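Local coordinates for protein acyltransferase (Actinoplanes teichomyceticus, PDB 4Q38) that probably transfers long-chain acyl groups from acyl-CoA to the amino sugar of glycopeptide antibiotics such as teicoplanin, at residues W252-Q257 with R273-T278; E259-E264 with R326-R331. All coordinates share one frame; numbering follows the deposited sequence. Where two conformers were deposited one is given.

Interaction 1 of 2, residues W252-Q257 with R273-T278; sequences WMLDPQ and RFWTLT. With COA (coenzyme A), chain D.
Leu254 and Trp275 meet in the GNAT-like acyltransferase domain, where the loop after strand 246-251 packs on the short edge strand 276-277 and the residues leading into it. Both residues, with Met253, also touch the bound decanoyl glucosamine, so this part of the contact belongs to the ligand pocket wall. The two side chains cross at about a right angle. Methyl CD2 of Leu254 lies over the rim of the indole, 3.8 Å from Trp275 CG. Leu254 CD2 makes an off-centre CH-pi contact, 4.2 Å from the centroid of the Trp275 five-membered ring. Leu277 fills the other half of the contact. Leu277 CD2 lies 4.0 Å from Leu254 CB, and Leu277 CD1 meets Pro256 CG tip to tip at 3.7 Å. An Asx turn shapes the chain at Pro256: Gln257 N donates to Asp255 OD1 over 2.9 Å, from above the carboxylate plane. Coenzyme A lies beyond this apolar patch. With CG between the backbone N and the carbonyl carbon (chi1 64°), Trp252 turns its NE1 edge to coenzyme A. Phe296 packs against this indole, with the planes at about 20°. Trp252 NE1 donates to the pantetheine carbonyl O5P, 3.1 Å away, in a bent bond (141°).

Interaction 2 of 2, residues E259-E264 with R326-R331; sequences EEYLTE and RHWHMR
Glu260 and Arg326 form an end-on, bidentate salt bridge between two loops of the GNAT-like domain. One loop follows strand 246-251, and the other joins helix 313-323 to strand 331-336. The side chains come from opposite directions. Arg326 NH1 donates to Glu260 OE1 at 2.7 Å and Arg326 NH2 to Glu260 OE2 at 3.0 Å. Both bonds are nearly straight. Each oxygen is met on its syn side and lies close to the guanidinium plane. The carboxylate is twisted 31° from that plane, so the fork is not quite flat. Glu260 runs out extended beyond CG. Arg326 bends at its third torsion (chi3 67°), which turns the NH1 and NH2 end toward the glutamate. Two bonds to two oxygens restrict rotation of both groups, although Glu260 is exposed.

Beside the bridge, Tyr261 and Trp328 make an apolar contact. With CG anti to the carbonyl carbon (chi1 -66°), the Trp328 indole reaches toward Tyr261, and its six-membered end comes nearer than CB does. The rings meet obliquely, with centroids 5.6 Å apart. His321 of helix 313-323 meets both rings, and Trp328 NE1 is hydrogen-bonded to Val318 O of the same helix. The tyrosine hydroxyl ends near the guanidinium, but Tyr261 OH is 3.4 Å from Arg326 NH2 at a poor angle for a hydrogen bond. Trp328 CH2 comes up to the CD2-CE2 bond of Tyr261, 3.7 Å from both Tyr261 CD2 and Tyr261 CE2.

How the interactions relate
Both contacts use the loop between strand 246-251 and helix 267-272. Interaction 1 joins it to the edge strand 276-277, and interaction 2 to the chain entering strand 331-336, the sheet neighbour of 276-277. Interaction 1 is apolar between its segments, and its Leu254-Trp275 part lines the ligand pocket. Both are partly buried, but only interaction 2 has an exposed residue among those that touch. Its aromatic pair includes a buried tryptophan, while its salt bridge involves an exposed glutamate. The contacts also touch directly. Asp255 OD2 of interaction 1 probably accepts a hydrogen bond from His329 N of interaction 2, at 2.9 Å. Arg273 NH2 likewise forms a salt bridge with Glu264 OE2, at 2.6 Å.

Interaction 1 of 2, residues W252-Q257 with R273-T278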
ATOM      1  N   TRP A 252     -11.058  -2.499  -9.678  1.00 28.83           N
ATOM      2  CA  TRP A 252     -12.408  -2.019  -9.965  1.00 28.50           C
ATOM      3  C   TRP A 252     -12.445  -1.220 -11.261  1.00 29.92           C
ATOM      4  O   TRP A 252     -13.484  -1.164 -11.929  1.00 28.36           O
ATOM      5  CB  TRP A 252     -12.902  -1.174  -8.799  1.00 27.86           C
ATOM      6  CG  TRP A 252     -12.094   0.084  -8.575  1.00 27.63           C
ATOM      7  CD1 TRP A 252     -10.985   0.249  -7.739  1.00 27.76           C
ATOM      8  CD2 TRP A 252     -12.294   1.395  -9.200  1.00 27.58           C
ATOM      9  NE1 TRP A 252     -10.507   1.531  -7.807  1.00 27.91           N
ATOM     10  CE2 TRP A 252     -11.246   2.275  -8.656  1.00 27.05           C
ATOM     11  CE3 TRP A 252     -13.201   1.916 -10.126  1.00 27.44           C
ATOM     12  CZ2 TRP A 252     -11.136   3.606  -9.028  1.00 26.98           C
ATOM     13  CZ3 TRP A 252     -13.075   3.257 -10.494  1.00 28.00           C
ATOM     14  CH2 TRP A 252     -12.063   4.080  -9.959  1.00 28.59           C
ATOM     15  N   MET A 253     -11.296  -0.624 -11.623  1.00 28.54           N
ATOM     16  CA  MET A 253     -11.145   0.255 -12.798  0.50 29.45           C
ATOM     17  C   MET A 253     -11.348  -0.452 -14.121  1.00 28.33           C
ATOM     18  O   MET A 253     -11.676   0.175 -15.133  1.00 26.98           O
ATOM     19  CB  MET A 253      -9.728   0.817 -12.866  0.50 30.01           C
ATOM     20  CG  MET A 253      -9.452   2.063 -12.065  0.50 31.99           C
ATOM     21  SD  MET A 253      -7.739   2.481 -12.426  0.50 30.68           S
ATOM     22  CE  MET A 253      -7.220   3.067 -10.825  0.50 31.40           C
ATOM     23  N   LEU A 254     -11.082  -1.749 -14.118  1.00 27.43           N
ATOM     24  CA  LEU A 254     -11.141  -2.539 -15.327  1.00 27.03           C
ATOM     25  C   LEU A 254     -12.530  -3.127 -15.558  1.00 28.08           C
ATOM     26  O   LEU A 254     -12.726  -3.848 -16.521  1.00 29.13           O
ATOM     27  CB  LEU A 254     -10.082  -3.647 -15.285  1.00 25.83           C
ATOM     28  CG  LEU A 254      -8.647  -3.154 -15.531  1.00 25.86           C
ATOM     29  CD1 LEU A 254      -7.654  -4.299 -15.341  1.00 25.50           C
ATOM     30  CD2 LEU A 254      -8.503  -2.530 -16.921  1.00 25.21           C
ATOM     31  N   ASP A 255     -13.472  -2.841 -14.661  1.00 28.02           N
ATOM     32  CA  ASP A 255     -14.848  -3.331 -14.785  1.00 27.87           C
ATOM     33  C   ASP A 255     -15.563  -2.650 -15.953  1.00 26.09           C
ATOM     34  O   ASP A 255     -15.838  -1.457 -15.896  1.00 25.90           O
ATOM     35  CB  ASP A 255     -15.617  -3.074 -13.493  1.00 29.58           C
ATOM     36  CG  ASP A 255     -17.000  -3.743 -13.474  1.00 30.97           C
ATOM     37  OD1 ASP A 255     -17.502  -4.175 -14.540  1.00 29.61           O
ATOM     38  OD2 ASP A 255     -17.578  -3.839 -12.372  1.00 30.92           O
ATOM     39  N   PRO A 256     -15.863  -3.406 -17.018  1.00 27.14           N
ATOM     40  CA  PRO A 256     -16.536  -2.804 -18.192  1.00 27.14           C
ATOM     41  C   PRO A 256     -17.924  -2.231 -17.890  1.00 27.04           C
ATOM     42  O   PRO A 256     -18.455  -1.466 -18.690  1.00 27.51           O
ATOM     43  CB  PRO A 256     -16.655  -3.976 -19.176  1.00 27.31           C
ATOM     44  CG  PRO A 256     -15.707  -5.010 -18.682  1.00 26.38           C
ATOM     45  CD  PRO A 256     -15.658  -4.854 -17.191  1.00 26.30           C
ATOM     46  N   GLN A 257     -18.498  -2.570 -16.739  1.00 28.31           N
ATOM     47  CA  GLN A 257     -19.778  -1.982 -16.329  1.00 28.53           C
ATOM     48  C   GLN A 257     -19.722  -0.468 -16.149  1.00 29.53           C
ATOM     49  O   GLN A 257     -20.754   0.187 -16.171  1.00 29.31           O
ATOM     50  CB  GLN A 257     -20.281  -2.616 -15.044  1.00 29.15           C
ATOM     51  CG  GLN A 257     -20.712  -4.065 -15.178  1.00 31.07           C
ATOM     52  CD  GLN A 257     -21.141  -4.628 -13.839  1.00 33.56           C
ATOM     53  OE1 GLN A 257     -20.342  -4.695 -12.898  1.00 34.58           O
ATOM     54  NE2 GLN A 257     -22.406  -5.018 -13.735  1.00 30.85           N
ATOM     55  N   ARG A 273      -9.481   0.685 -22.552  1.00 33.26           N
ATOM     56  CA  ARG A 273      -9.597   0.195 -23.936  1.00 36.06           C
ATOM     57  C   ARG A 273      -8.335  -0.476 -24.471  1.00 36.78           C
ATOM     58  O   ARG A 273      -8.412  -1.320 -25.366  1.00 36.98           O
ATOM     59  CB  ARG A 273     -10.035   1.321 -24.882  1.00 38.83           C
ATOM     60  CG  ARG A 273     -11.543   1.409 -25.025  1.00 42.05           C
ATOM     61  CD  ARG A 273     -11.984   2.723 -25.648  1.00 45.22           C
ATOM     62  NE  ARG A 273     -13.423   2.918 -25.477  1.00 46.53           N
ATOM     63  CZ  ARG A 273     -14.029   4.102 -25.449  1.00 47.13           C
ATOM     64  NH1 ARG A 273     -13.326   5.219 -25.576  1.00 52.05           N
ATOM     65  NH2 ARG A 273     -15.341   4.171 -25.282  1.00 49.00           N
ATOM     66  N   PHE A 274      -7.179  -0.110 -23.924  1.00 33.92           N
ATOM     67  CA  PHE A 274      -5.930  -0.771 -24.288  1.00 33.86           C
ATOM     68  C   PHE A 274      -5.731  -2.129 -23.590  1.00 32.53           C
ATOM     69  O   PHE A 274      -4.867  -2.907 -23.986  1.00 30.73           O
ATOM     70  CB  PHE A 274      -4.734   0.141 -24.001  1.00 37.29           C
ATOM     71  CG  PHE A 274      -4.732   1.427 -24.791  1.00 42.47           C
ATOM     72  CD1 PHE A 274      -4.451   1.425 -26.154  1.00 44.76           C
ATOM     73  CD2 PHE A 274      -4.987   2.644 -24.164  1.00 44.93           C
ATOM     74  CE1 PHE A 274      -4.438   2.611 -26.878  1.00 48.58           C
ATOM     75  CE2 PHE A 274      -4.973   3.834 -24.883  1.00 46.80           C
ATOM     76  CZ  PHE A 274      -4.700   3.819 -26.241  1.00 46.95           C
ATOM     77  N   TRP A 275      -6.521  -2.410 -22.555  1.00 29.76           N
ATOM     78  CA  TRP A 275      -6.334  -3.618 -21.748  1.00 29.40           C
ATOM     79  C   TRP A 275      -7.035  -4.825 -22.302  1.00 28.12           C
ATOM     80  O   TRP A 275      -8.106  -4.714 -22.885  1.00 29.10           O
ATOM     81  CB  TRP A 275      -6.773  -3.364 -20.305  1.00 29.17           C
ATOM     82  CG  TRP A 275      -5.771  -2.491 -19.603  1.00 28.81           C
ATOM     83  CD1 TRP A 275      -5.521  -1.138 -19.824  1.00 29.04           C
ATOM     84  CD2 TRP A 275      -4.814  -2.896 -18.561  1.00 29.68           C
ATOM     85  NE1 TRP A 275      -4.501  -0.693 -19.016  1.00 29.11           N
ATOM     86  CE2 TRP A 275      -4.031  -1.698 -18.236  1.00 28.57           C
ATOM     87  CE3 TRP A 275      -4.534  -4.090 -17.897  1.00 29.11           C
ATOM     88  CZ2 TRP A 275      -3.029  -1.716 -17.272  1.00 28.65           C
ATOM     89  CZ3 TRP A 275      -3.515  -4.096 -16.939  1.00 29.88           C
ATOM     90  CH2 TRP A 275      -2.785  -2.931 -16.628  1.00 28.95           C
ATOM     91  N   THR A 276      -6.420  -5.988 -22.122  1.00 28.41           N
ATOM     92  CA  THR A 276      -7.032  -7.268 -22.479  1.00 28.46           C
ATOM     93  C   THR A 276      -7.413  -7.981 -21.191  1.00 28.89           C
ATOM     94  O   THR A 276      -6.537  -8.363 -20.412  1.00 28.60           O
ATOM     95  CB  THR A 276      -6.060  -8.150 -23.280  1.00 28.66           C
ATOM     96  OG1 THR A 276      -5.587  -7.430 -24.425  1.00 28.44           O
ATOM     97  CG2 THR A 276      -6.748  -9.444 -23.744  1.00 29.35           C
ATOM     98  N   LEU A 277      -8.714  -8.129 -20.951  1.00 27.73           N
ATOM     99  CA  LEU A 277      -9.194  -8.752 -19.724  1.00 29.06           C
ATOM    100  C   LEU A 277      -9.043 -10.261 -19.833  1.00 31.17           C
ATOM    101  O   LEU A 277      -9.319 -10.839 -20.885  1.00 31.41           O
ATOM    102  CB  LEU A 277     -10.650  -8.376 -19.448  1.00 27.99           C
ATOM    103  CG  LEU A 277     -10.942  -6.877 -19.294  1.00 28.82           C
ATOM    104  CD1 LEU A 277     -12.401  -6.683 -18.906  1.00 28.78           C
ATOM    105  CD2 LEU A 277     -10.004  -6.234 -18.269  1.00 27.22           C
ATOM    106  N   THR A 278      -8.586 -10.893 -18.755  1.00 31.13           N
ATOM    107  CA  THR A 278      -8.240 -12.318 -18.802  1.00 31.72           C
ATOM    108  C   THR A 278      -9.121 -13.185 -17.906  1.00 31.82           C
ATOM    109  O   THR A 278      -9.118 -14.407 -18.034  1.00 33.18           O
ATOM    110  CB  THR A 278      -6.758 -12.555 -18.434  1.00 33.35           C
ATOM    111  OG1 THR A 278      -6.460 -11.915 -17.184  1.00 32.41           O
ATOM    112  CG2 THR A 278      -5.849 -11.998 -19.509  1.00 33.15           C
TER
HETATM  113  N1A COA D 403     -13.307   9.286  -6.308  1.00 39.29           N
HETATM  114  C2A COA D 403     -14.255  10.154  -6.711  1.00 40.33           C
HETATM  115  N3A COA D 403     -14.388  10.574  -7.982  1.00 38.99           N
HETATM  116  C4A COA D 403     -13.540  10.124  -8.942  1.00 37.87           C
HETATM  117  C5A COA D 403     -12.473   9.174  -8.578  1.00 37.22           C
HETATM  118  C6A COA D 403     -12.395   8.759  -7.159  1.00 37.57           C
HETATM  119  N6A COA D 403     -11.462   7.879  -6.716  1.00 36.43           N
HETATM  120  N7A COA D 403     -11.801   8.908  -9.712  1.00 36.95           N
HETATM  121  C8A COA D 403     -12.377   9.615 -10.712  1.00 36.87           C
HETATM  122  N9A COA D 403     -13.405  10.350 -10.246  1.00 37.40           N
HETATM  123  C1B COA D 403     -14.288  11.237 -11.041  1.00 36.43           C
HETATM  124  C2B COA D 403     -13.537  12.276 -11.854  1.00 36.71           C
HETATM  125  O2B COA D 403     -13.316  13.455 -11.087  1.00 37.57           O
HETATM  126  C3B COA D 403     -14.472  12.487 -13.027  1.00 36.08           C
HETATM  127  O3B COA D 403     -15.570  13.290 -12.588  1.00 38.92           O
HETATM  128  P3B COA D 403     -16.509  14.154 -13.587  1.00 39.08           P
HETATM  129  O7A COA D 403     -15.629  15.304 -13.969  1.00 39.41           O
HETATM  130  O8A COA D 403     -17.697  14.460 -12.714  1.00 39.93           O
HETATM  131  O9A COA D 403     -16.847  13.228 -14.731  1.00 41.36           O
HETATM  132  C4B COA D 403     -15.002  11.080 -13.280  1.00 35.19           C
HETATM  133  O4B COA D 403     -14.987  10.440 -12.002  1.00 34.78           O
HETATM  134  C5B COA D 403     -14.194  10.273 -14.300  1.00 32.34           C
HETATM  135  O5B COA D 403     -12.851  10.084 -13.821  1.00 31.51           O
HETATM  136  P1A COA D 403     -11.670   9.502 -14.736  1.00 29.12           P
HETATM  137  O1A COA D 403     -11.148  10.544 -15.688  1.00 28.40           O
HETATM  138  O2A COA D 403     -12.149   8.183 -15.281  1.00 28.45           O
HETATM  139  O3A COA D 403     -10.527   9.184 -13.628  1.00 29.50           O
HETATM  140  P2A COA D 403      -9.420  10.220 -13.087  1.00 28.83           P
HETATM  141  O4A COA D 403      -8.221  10.179 -13.995  1.00 27.58           O
HETATM  142  O5A COA D 403     -10.031  11.561 -12.774  1.00 28.72           O
HETATM  143  O6A COA D 403      -9.063   9.524 -11.678  1.00 29.18           O
HETATM  144  CBP COA D 403      -7.722   7.936 -10.360  1.00 30.28           C
HETATM  145  CCP COA D 403      -8.484   8.215 -11.653  1.00 28.99           C
HETATM  146  CDP COA D 403      -7.232   6.502 -10.476  1.00 29.03           C
HETATM  147  CEP COA D 403      -6.550   8.893 -10.273  1.00 29.27           C
HETATM  148  CAP COA D 403      -8.653   8.105  -9.135  1.00 29.57           C
HETATM  149  OAP COA D 403      -9.820   7.296  -9.297  1.00 29.57           O
HETATM  150  C9P COA D 403      -8.055   7.783  -7.778  1.00 29.54           C
HETATM  151  O9P COA D 403      -7.290   8.565  -7.241  1.00 30.15           O
HETATM  152  N8P COA D 403      -8.431   6.640  -7.195  1.00 29.07           N
HETATM  153  C7P COA D 403      -7.811   6.137  -5.981  1.00 28.37           C
HETATM  154  C6P COA D 403      -6.660   5.187  -6.306  1.00 29.01           C
HETATM  155  C5P COA D 403      -7.169   3.935  -7.002  1.00 28.13           C
HETATM  156  O5P COA D 403      -8.372   3.732  -7.124  1.00 26.79           O
HETATM  157  N4P COA D 403      -6.235   3.107  -7.479  1.00 27.76           N
HETATM  158  C3P COA D 403      -6.552   1.763  -7.954  1.00 29.20           C
HETATM  159  C2P COA D 403      -6.777   0.766  -6.829  1.00 30.95           C
HETATM  160  S1P COA D 403      -7.169  -0.882  -7.508  1.00 35.24           S

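Interaction 2 of 2, residues E259-E264 with R326-R331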
ATOM      1  N   GLU A 259     -18.707   1.586 -18.221  1.00 29.91           N
ATOM      2  CA  GLU A 259     -19.060   2.172 -19.522  1.00 31.76           C
ATOM      3  C   GLU A 259     -20.515   2.633 -19.603  1.00 31.50           C
ATOM      4  O   GLU A 259     -20.836   3.538 -20.372  1.00 33.26           O
ATOM      5  CB  GLU A 259     -18.743   1.187 -20.648  1.00 32.86           C
ATOM      6  CG  GLU A 259     -17.251   0.922 -20.821  1.00 35.09           C
ATOM      7  CD  GLU A 259     -16.940  -0.466 -21.368  1.00 37.22           C
ATOM      8  OE1 GLU A 259     -15.806  -0.936 -21.128  1.00 37.86           O
ATOM      9  OE2 GLU A 259     -17.814  -1.094 -22.023  1.00 33.36           O
ATOM     10  N   GLU A 260     -21.376   2.025 -18.791  1.00 32.61           N
ATOM     11  CA  GLU A 260     -22.768   2.461 -18.637  1.00 34.72           C
ATOM     12  C   GLU A 260     -22.894   3.875 -18.071  1.00 35.17           C
ATOM     13  O   GLU A 260     -23.888   4.556 -18.320  1.00 32.33           O
ATOM     14  CB  GLU A 260     -23.530   1.509 -17.715  1.00 35.34           C
ATOM     15  CG  GLU A 260     -23.956   0.208 -18.376  1.00 37.92           C
ATOM     16  CD  GLU A 260     -25.029  -0.535 -17.604  1.00 37.97           C
ATOM     17  OE1 GLU A 260     -24.964  -1.778 -17.578  1.00 41.22           O
ATOM     18  OE2 GLU A 260     -25.938   0.110 -17.029  1.00 39.83           O
ATOM     19  N   TYR A 261     -21.894   4.306 -17.302  1.00 34.05           N
ATOM     20  CA  TYR A 261     -22.037   5.504 -16.471  1.00 35.42           C
ATOM     21  C   TYR A 261     -21.059   6.614 -16.816  1.00 36.86           C
ATOM     22  O   TYR A 261     -21.412   7.786 -16.766  1.00 37.11           O
ATOM     23  CB  TYR A 261     -21.890   5.145 -14.991  1.00 34.52           C
ATOM     24  CG  TYR A 261     -22.829   4.065 -14.516  1.00 35.46           C
ATOM     25  CD1 TYR A 261     -24.115   4.381 -14.061  1.00 35.96           C
ATOM     26  CD2 TYR A 261     -22.440   2.728 -14.516  1.00 34.45           C
ATOM     27  CE1 TYR A 261     -24.982   3.392 -13.626  1.00 35.84           C
ATOM     28  CE2 TYR A 261     -23.300   1.734 -14.080  1.00 35.84           C
ATOM     29  CZ  TYR A 261     -24.570   2.075 -13.640  1.00 35.54           C
ATOM     30  OH  TYR A 261     -25.422   1.093 -13.205  1.00 36.78           O
ATOM     31  N   LEU A 262     -19.830   6.243 -17.158  1.00 36.75           N
ATOM     32  CA  LEU A 262     -18.792   7.226 -17.439  1.00 38.34           C
ATOM     33  C   LEU A 262     -18.775   7.560 -18.913  1.00 41.97           C
ATOM     34  O   LEU A 262     -19.032   6.696 -19.751  1.00 42.35           O
ATOM     35  CB  LEU A 262     -17.423   6.716 -16.989  1.00 35.54           C
ATOM     36  CG  LEU A 262     -17.291   6.357 -15.504  1.00 35.16           C
ATOM     37  CD1 LEU A 262     -15.903   5.800 -15.207  1.00 33.55           C
ATOM     38  CD2 LEU A 262     -17.607   7.548 -14.608  1.00 34.83           C
ATOM     39  N   THR A 263     -18.471   8.813 -19.227  1.00 44.00           N
ATOM     40  CA  THR A 263     -18.494   9.259 -20.613  1.00 47.41           C
ATOM     41  C   THR A 263     -17.134   9.101 -21.282  1.00 46.77           C
ATOM     42  O   THR A 263     -16.185   8.580 -20.687  1.00 43.80           O
ATOM     43  CB  THR A 263     -19.036  10.700 -20.758  1.00 50.04           C
ATOM     44  OG1 THR A 263     -18.386  11.558 -19.819  1.00 51.03           O
ATOM     45  CG2 THR A 263     -20.540  10.737 -20.492  1.00 53.23           C
ATOM     46  N   GLU A 264     -17.063   9.540 -22.533  1.00 47.34           N
ATOM     47  CA  GLU A 264     -15.881   9.387 -23.366  1.00 48.41           C
ATOM     48  C   GLU A 264     -14.679  10.183 -22.880  1.00 45.07           C
ATOM     49  O   GLU A 264     -13.545   9.864 -23.218  1.00 47.50           O
ATOM     50  CB  GLU A 264     -16.213   9.770 -24.810  1.00 50.72           C
ATOM     51  CG  GLU A 264     -16.900   8.648 -25.567  1.00 53.71           C
ATOM     52  CD  GLU A 264     -16.126   7.349 -25.465  1.00 54.62           C
ATOM     53  OE1 GLU A 264     -14.979   7.304 -25.967  1.00 56.68           O
ATOM     54  OE2 GLU A 264     -16.655   6.382 -24.870  1.00 54.76           O
ATOM     55  N   ARG A 326     -27.454  -3.920  -8.300  1.00 39.89           N
ATOM     56  CA  ARG A 326     -26.383  -4.471  -9.127  1.00 40.49           C
ATOM     57  C   ARG A 326     -25.027  -4.409  -8.409  1.00 39.91           C
ATOM     58  O   ARG A 326     -24.901  -3.744  -7.381  1.00 38.75           O
ATOM     59  CB  ARG A 326     -26.366  -3.765 -10.488  1.00 38.75           C
ATOM     60  CG  ARG A 326     -27.737  -3.774 -11.166  1.00 38.23           C
ATOM     61  CD  ARG A 326     -27.781  -2.857 -12.370  1.00 37.93           C
ATOM     62  NE  ARG A 326     -26.914  -3.356 -13.433  1.00 35.98           N
ATOM     63  CZ  ARG A 326     -26.601  -2.670 -14.522  1.00 36.35           C
ATOM     64  NH1 ARG A 326     -25.798  -3.212 -15.430  1.00 38.37           N
ATOM     65  NH2 ARG A 326     -27.086  -1.445 -14.702  1.00 35.91           N
ATOM     66  N   HIS A 327     -24.030  -5.120  -8.942  1.00 39.83           N
ATOM     67  CA  HIS A 327     -22.737  -5.290  -8.263  1.00 39.23           C
ATOM     68  C   HIS A 327     -21.555  -4.936  -9.122  1.00 38.41           C
ATOM     69  O   HIS A 327     -21.573  -5.132 -10.345  1.00 36.67           O
ATOM     70  CB  HIS A 327     -22.581  -6.712  -7.725  1.00 40.96           C
ATOM     71  CG  HIS A 327     -23.630  -7.098  -6.705  1.00 44.28           C
ATOM     72  ND1 HIS A 327     -24.510  -8.099  -6.912  1.00 46.42           N
ATOM     73  CD2 HIS A 327     -23.929  -6.564  -5.455  1.00 44.29           C
ATOM     74  CE1 HIS A 327     -25.330  -8.203  -5.846  1.00 47.13           C
ATOM     75  NE2 HIS A 327     -24.976  -7.263  -4.956  1.00 46.16           N
ATOM     76  N   TRP A 328     -20.519  -4.414  -8.467  1.00 35.83           N
ATOM     77  CA  TRP A 328     -19.257  -4.051  -9.110  1.00 34.07           C
ATOM     78  C   TRP A 328     -18.267  -5.169  -8.956  1.00 34.63           C
ATOM     79  O   TRP A 328     -18.258  -5.854  -7.932  1.00 34.10           O
ATOM     80  CB  TRP A 328     -18.705  -2.776  -8.492  1.00 32.72           C
ATOM     81  CG  TRP A 328     -19.541  -1.538  -8.743  1.00 32.56           C
ATOM     82  CD1 TRP A 328     -20.367  -0.867  -7.841  1.00 32.23           C
ATOM     83  CD2 TRP A 328     -19.644  -0.774  -9.992  1.00 32.49           C
ATOM     84  NE1 TRP A 328     -20.951   0.231  -8.431  1.00 32.34           N
ATOM     85  CE2 TRP A 328     -20.560   0.340  -9.723  1.00 32.48           C
ATOM     86  CE3 TRP A 328     -19.082  -0.893 -11.263  1.00 32.52           C
ATOM     87  CZ2 TRP A 328     -20.886   1.278 -10.697  1.00 32.95           C
ATOM     88  CZ3 TRP A 328     -19.425   0.052 -12.237  1.00 32.60           C
ATOM     89  CH2 TRP A 328     -20.303   1.114 -11.959  1.00 32.16           C
ATOM     90  N   HIS A 329     -17.416  -5.363  -9.966  1.00 33.35           N
ATOM     91  CA  HIS A 329     -16.472  -6.476  -9.964  1.00 32.54           C
ATOM     92  C   HIS A 329     -15.073  -6.044 -10.267  1.00 33.30           C
ATOM     93  O   HIS A 329     -14.836  -5.260 -11.193  1.00 30.94           O
ATOM     94  CB  HIS A 329     -16.887  -7.543 -10.977  1.00 34.17           C
ATOM     95  CG  HIS A 329     -18.349  -7.909 -10.912  1.00 34.79           C
ATOM     96  ND1 HIS A 329     -18.919  -8.426  -9.804  1.00 35.02           N
ATOM     97  CD2 HIS A 329     -19.363  -7.805 -11.868  1.00 35.98           C
ATOM     98  CE1 HIS A 329     -20.233  -8.639 -10.032  1.00 36.36           C
ATOM     99  NE2 HIS A 329     -20.503  -8.260 -11.296  1.00 36.19           N
ATOM    100  N   MET A 330     -14.127  -6.566  -9.491  1.00 32.97           N
ATOM    101  CA  MET A 330     -12.716  -6.434  -9.830  1.00 34.89           C
ATOM    102  C   MET A 330     -12.461  -7.238 -11.092  1.00 33.54           C
ATOM    103  O   MET A 330     -12.897  -8.382 -11.198  1.00 34.71           O
ATOM    104  CB  MET A 330     -11.834  -6.979  -8.708  1.00 37.51           C
ATOM    105  CG  MET A 330     -10.346  -6.737  -8.933  1.00 41.44           C
ATOM    106  SD  MET A 330      -9.295  -7.554  -7.710  1.00 48.18           S
ATOM    107  CE  MET A 330      -9.334  -9.247  -8.305  1.00 43.40           C
ATOM    108  N   ARG A 331     -11.770  -6.648 -12.057  1.00 30.88           N
ATOM    109  CA  ARG A 331     -11.409  -7.402 -13.255  1.00 30.03           C
ATOM    110  C   ARG A 331      -9.897  -7.399 -13.406  1.00 30.26           C
ATOM    111  O   ARG A 331      -9.217  -6.511 -12.886  1.00 27.59           O
ATOM    112  CB  ARG A 331     -12.099  -6.846 -14.506  1.00 29.26           C
ATOM    113  CG  ARG A 331     -13.631  -6.872 -14.466  1.00 29.81           C
ATOM    114  CD  ARG A 331     -14.225  -8.277 -14.383  1.00 29.45           C
ATOM    115  NE  ARG A 331     -13.826  -9.149 -15.492  1.00 30.70           N
ATOM    116  CZ  ARG A 331     -14.437  -9.203 -16.675  1.00 29.28           C
ATOM    117  NH1 ARG A 331     -15.492  -8.437 -16.934  1.00 29.15           N
ATOM    118  NH2 ARG A 331     -13.984 -10.025 -17.605  1.00 30.14           N
TER